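Local coordinates for ESX-1 secretion system protein EccA1 (Mycobacterium tuberculosis, PDB 4F3V) that probably supplies energy, through the ATPase activity of the full-length protein, for export of virulence factors by the ESX-1 type VII secretion system, at residues T56-W61 and M106-C111; L81-A86 and Y96-P101. One frame throughout, in Å; residues are numbered along the deposited sequence.

Interaction 1. Residues T56-W61 and M106-C111; sequences TLFRAW and MGFAAC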
# COMPACT_ATOMS: atom_id res chain seq x y z
N THR A 56 2.47 15.90 -1.84
CA THR A 56 2.25 15.72 -3.26
C THR A 56 1.09 14.74 -3.57
O THR A 56 0.22 15.02 -4.39
CB THR A 56 3.57 15.28 -3.94
OG1 THR A 56 4.50 16.38 -3.95
CG2 THR A 56 3.33 14.81 -5.33
N LEU A 57 1.07 13.61 -2.89
CA LEU A 57 -0.04 12.65 -3.01
C LEU A 57 -1.36 13.29 -2.47
O LEU A 57 -2.43 13.14 -3.07
CB LEU A 57 0.29 11.38 -2.26
CG LEU A 57 -0.38 10.05 -2.65
CD1 LEU A 57 -0.80 9.95 -4.10
CD2 LEU A 57 0.62 8.96 -2.28
N PHE A 58 -1.26 14.04 -1.37
CA PHE A 58 -2.46 14.70 -0.85
C PHE A 58 -3.05 15.66 -1.88
O PHE A 58 -4.26 15.71 -2.06
CB PHE A 58 -2.20 15.47 0.47
CG PHE A 58 -3.29 16.47 0.79
CD1 PHE A 58 -4.49 16.05 1.35
CD2 PHE A 58 -3.14 17.83 0.51
CE1 PHE A 58 -5.51 16.96 1.63
CE2 PHE A 58 -4.17 18.74 0.77
CZ PHE A 58 -5.35 18.29 1.33
N ARG A 59 -2.17 16.41 -2.54
CA ARG A 59 -2.62 17.40 -3.49
C ARG A 59 -3.24 16.76 -4.70
O ARG A 59 -4.17 17.32 -5.28
CB ARG A 59 -1.48 18.35 -3.87
CG ARG A 59 -1.13 19.26 -2.72
CD ARG A 59 -1.82 20.59 -2.93
NE ARG A 59 -1.89 21.33 -1.69
CZ ARG A 59 -2.96 21.99 -1.23
NH1 ARG A 59 -4.12 22.04 -1.90
NH2 ARG A 59 -2.86 22.61 -0.07
N ALA A 60 -2.68 15.62 -5.13
CA ALA A 60 -3.23 14.90 -6.27
C ALA A 60 -4.65 14.47 -5.91
O ALA A 60 -5.59 14.66 -6.70
CB ALA A 60 -2.36 13.71 -6.65
N TRP A 61 -4.82 13.96 -4.70
CA TRP A 61 -6.13 13.55 -4.22
C TRP A 61 -7.11 14.70 -4.08
O TRP A 61 -8.28 14.62 -4.50
CB TRP A 61 -5.98 12.82 -2.90
CG TRP A 61 -7.26 12.67 -2.15
CD1 TRP A 61 -7.65 13.33 -0.99
CD2 TRP A 61 -8.39 11.83 -2.50
NE1 TRP A 61 -8.91 12.95 -0.61
CE2 TRP A 61 -9.40 12.04 -1.47
CE3 TRP A 61 -8.65 10.97 -3.53
CZ2 TRP A 61 -10.62 11.40 -1.49
CZ3 TRP A 61 -9.90 10.31 -3.54
CH2 TRP A 61 -10.85 10.52 -2.54
N MET A 106 -6.50 5.13 -4.03
CA MET A 106 -5.82 4.00 -3.40
C MET A 106 -4.45 4.41 -2.86
O MET A 106 -4.11 4.10 -1.71
CB MET A 106 -5.65 2.86 -4.40
CG MET A 106 -6.97 2.23 -4.82
SD MET A 106 -6.73 1.16 -6.26
CE MET A 106 -6.17 -0.31 -5.42
N GLY A 107 -3.67 5.12 -3.66
CA GLY A 107 -2.40 5.64 -3.22
C GLY A 107 -2.52 6.55 -2.02
O GLY A 107 -1.71 6.48 -1.08
N PHE A 108 -3.50 7.45 -2.04
CA PHE A 108 -3.69 8.40 -0.94
C PHE A 108 -4.07 7.65 0.35
O PHE A 108 -3.52 7.91 1.41
CB PHE A 108 -4.78 9.40 -1.30
CG PHE A 108 -5.15 10.34 -0.18
CD1 PHE A 108 -4.27 11.33 0.22
CD2 PHE A 108 -6.37 10.24 0.45
CE1 PHE A 108 -4.60 12.20 1.25
CE2 PHE A 108 -6.70 11.12 1.47
CZ PHE A 108 -5.82 12.11 1.86
N ALA A 109 -4.97 6.68 0.23
CA ALA A 109 -5.37 5.89 1.38
C ALA A 109 -4.17 5.16 1.98
O ALA A 109 -3.99 5.14 3.20
CB ALA A 109 -6.49 4.92 0.98
N ALA A 110 -3.33 4.55 1.13
CA ALA A 110 -2.14 3.83 1.63
C ALA A 110 -1.19 4.80 2.33
O ALA A 110 -0.68 4.50 3.43
CB ALA A 110 -1.42 3.09 0.50
N CYS A 111 -0.96 5.96 1.73
CA CYS A 111 -0.07 6.96 2.32
C CYS A 111 -0.61 7.46 3.67
O CYS A 111 0.12 7.54 4.67
CB CYS A 111 0.14 8.13 1.37
SG CYS A 111 1.26 9.39 2.02
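Phe-108 is the centre of this contact between two helices, and its main ring partner is Trp-61. Phe-108 lays one face against the five-membered ring of Trp-61 in an offset stack, the centroids 3.9 Å apart and the planes only 10° from parallel. Trp-61 CD1 comes closest, 3.4 Å from Phe-108 CE2. The near end of the tryptophan joins in as a CH-pi contact: its CB sits over the same face, 4.1 Å from the centroid of the Phe-108 ring. Both side chains hold CG anti to the backbone N. They cross at about a right angle, yet their rings are turned nearly parallel, so the pyrrole part of the indole overlaps the rim of the Phe-108 ring.

Apolar contacts fill in around the stack. Phe-58 lies alongside Phe-108 and presents its ring edge, CD1 standing 3.9 Å from Phe-108 CE1. One turn back from Trp-61, Leu-57 pushes between Gly-107 and Cys-111, with its CD2 3.8 Å from Cys-111 CB. With no side chain, Gly-107 lets the leucine branches come up to the helix backbone, Leu-57 CD2 lying 3.6 Å from Gly-107 O.

No hydrogen bond links the two segments. The axes of segments 56-61 and 106-111 approach to 9.3 Å, with their directions at 139°. Helices 54-62 and 101-115, on which they lie, thus pack roughly antiparallel through side chains, as between helices of a TPR-type domain.

Interaction 2. Residues L81-A86 and Y96-P101; sequences LNARIA and YPVTSP. With SO4 (sulfate ion), chain D.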
# COMPACT_ATOMS: atom_id res chain seq x y z
N LEU A 81 2.18 8.78 -19.06
CA LEU A 81 3.21 9.10 -18.07
C LEU A 81 3.77 7.87 -17.35
O LEU A 81 4.89 7.91 -16.81
CB LEU A 81 2.69 10.09 -17.03
CG LEU A 81 2.73 11.55 -17.45
CD1 LEU A 81 1.82 11.74 -18.66
CD2 LEU A 81 2.36 12.43 -16.26
N ASN A 82 2.98 6.78 -17.32
CA ASN A 82 3.34 5.54 -16.62
C ASN A 82 3.67 5.79 -15.14
O ASN A 82 4.62 5.23 -14.61
CB ASN A 82 4.49 4.79 -17.30
CG ASN A 82 4.13 4.28 -18.68
OD1 ASN A 82 3.09 3.64 -18.87
ND2 ASN A 82 4.99 4.56 -19.67
N ALA A 83 2.89 6.65 -14.49
CA ALA A 83 3.03 6.87 -13.04
C ALA A 83 2.44 5.65 -12.30
O ALA A 83 1.49 5.03 -12.80
CB ALA A 83 2.34 8.15 -12.62
N ARG A 84 3.05 5.29 -11.18
CA ARG A 84 2.58 4.18 -10.35
C ARG A 84 2.61 4.64 -8.90
O ARG A 84 3.44 5.47 -8.56
CB ARG A 84 3.47 2.94 -10.53
CG ARG A 84 3.51 2.41 -11.96
CD ARG A 84 4.28 1.09 -12.05
NE ARG A 84 3.55 -0.01 -11.40
CZ ARG A 84 2.62 -0.79 -11.98
NH1 ARG A 84 2.26 -0.63 -13.25
NH2 ARG A 84 2.03 -1.71 -11.27
N ILE A 85 1.71 4.12 -8.07
CA ILE A 85 1.70 4.44 -6.63
C ILE A 85 1.72 3.14 -5.78
O ILE A 85 1.32 2.06 -6.25
CB ILE A 85 0.51 5.33 -6.20
CG1 ILE A 85 -0.80 4.95 -6.90
CG2 ILE A 85 0.81 6.81 -6.45
CD1 ILE A 85 -1.56 3.80 -6.29
N ALA A 86 2.18 3.25 -4.55
CA ALA A 86 2.30 2.12 -3.62
C ALA A 86 0.97 1.76 -2.96
O ALA A 86 0.25 2.65 -2.52
CB ALA A 86 3.35 2.48 -2.55
N TYR A 96 0.51 0.17 -8.27
CA TYR A 96 -0.68 0.20 -9.11
C TYR A 96 -0.52 1.39 -10.08
O TYR A 96 -0.09 2.45 -9.66
CB TYR A 96 -1.91 0.39 -8.21
CG TYR A 96 -3.18 0.07 -8.90
CD1 TYR A 96 -3.61 -1.26 -9.02
CD2 TYR A 96 -3.97 1.08 -9.46
CE1 TYR A 96 -4.78 -1.56 -9.70
CE2 TYR A 96 -5.13 0.78 -10.13
CZ TYR A 96 -5.53 -0.54 -10.25
OH TYR A 96 -6.70 -0.82 -10.90
N PRO A 97 -0.84 1.20 -11.37
CA PRO A 97 -0.69 2.31 -12.33
C PRO A 97 -1.75 3.41 -12.18
O PRO A 97 -2.92 3.12 -11.97
CB PRO A 97 -0.81 1.61 -13.69
CG PRO A 97 -1.74 0.48 -13.41
CD PRO A 97 -1.32 -0.02 -12.03
N VAL A 98 -1.32 4.66 -12.29
CA VAL A 98 -2.23 5.79 -12.13
C VAL A 98 -2.79 6.05 -13.52
O VAL A 98 -2.14 6.70 -14.35
CB VAL A 98 -1.52 7.03 -11.58
CG1 VAL A 98 -2.50 8.16 -11.29
CG2 VAL A 98 -0.76 6.69 -10.31
N THR A 99 -3.95 5.46 -13.81
CA THR A 99 -4.65 5.69 -15.08
C THR A 99 -6.05 6.29 -14.93
O THR A 99 -6.73 6.57 -15.91
CB THR A 99 -4.74 4.39 -15.86
OG1 THR A 99 -5.62 3.51 -15.19
CG2 THR A 99 -3.33 3.70 -15.99
N SER A 100 -6.45 6.53 -13.69
CA SER A 100 -7.77 7.09 -13.39
C SER A 100 -7.74 7.57 -11.93
O SER A 100 -6.81 7.25 -11.19
CB SER A 100 -8.82 6.00 -13.53
OG SER A 100 -8.65 5.04 -12.51
N PRO A 101 -8.76 8.32 -11.50
CA PRO A 101 -8.80 8.78 -10.10
C PRO A 101 -8.83 7.66 -9.07
O PRO A 101 -8.37 7.86 -7.92
CB PRO A 101 -10.07 9.62 -10.06
CG PRO A 101 -10.19 10.15 -11.45
CD PRO A 101 -9.81 8.96 -12.30
S SO4 D . 0.18 -3.52 -13.99
O1 SO4 D . 1.16 -4.59 -14.28
O2 SO4 D . 0.35 -3.10 -12.58
O3 SO4 D . 0.41 -2.35 -14.87
O4 SO4 D . -1.18 -4.04 -14.20
O HOH W 1 0.30 7.37 -15.40
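A sulfate ion, probably from the crystallisation liquor, sits at the guanidinium edge of Arg-84. Arg-84 NH2 gives it a short, nearly straight hydrogen bond, 2.5 Å to sulfate O2, while Arg-84 NH1 bonds to sulfate O3 at 3.0 Å and adds a weak bond to O2. The arginine chain bends at chi3 (70°) and lays one guanidinium face over the backbone at Tyr-96 C and Pro-97 N, with Arg-84 NH1 3.8 Å from Pro-97 CB. Thr-95 OG1 accepts a further hydrogen bond from NE, which should help fix the rotation of the group. A long cationic side chain suits this exposed face, which it shares with Pro-97.

The backbone beneath forms a two-stranded antiparallel beta hairpin, a small sheet in a largely helical domain. Ile-85 and Tyr-96 are its hydrogen-bonded pair, joined by two N-H to O=C bonds that both lie in their carbonyl planes. Arg-84 and Pro-97 form the neighbouring non-hydrogen-bonded pair, a place where proline's missing N-H costs no bond between the strands. Beyond it, Val-98 N reaches Ala-83 O at 2.9 Å, almost straight at the hydrogen but from above the carbonyl plane. One water then bridges Ala-83 N and Val-98 O.

On the buried side, small and branched apolar groups fit together. Val-98 CG2 touches Ala-83 CB and lies 3.8 Å from Ile-85 CG1. Ile-85 takes the crowded first torsion (chi1 40°), and its CD1 comes 3.9 Å from Tyr-96 CB. Ile-44 of helix 40-48 and Ala-103 of helix 101-115 also pack on Val-98.

In the fold
Interaction 2 is nested along the chain inside the loop that interaction 1 closes: helix 54-62 comes first, then strands 84-86 and 95-97, then helix 101-115. Their centres lie about 11 Å apart and they touch directly. Ile-85 bridges them, its CD1 3.6 Å from Gly-107 N and its CG2 4.2 Å from Leu-57 CD1, while Met-106 SD meets Tyr-96 CE2. The side chain of Cys-111, in interaction 1, is about 3 Å from a bound samarium ion. Helix 101-115 is the next element after the second strand, a short turn later, so the hairpin rests on the helix it leads into. Ile-85 of the hairpin packs beside the helix pair, and the two contacts form one continuous patch of the TPR-type domain.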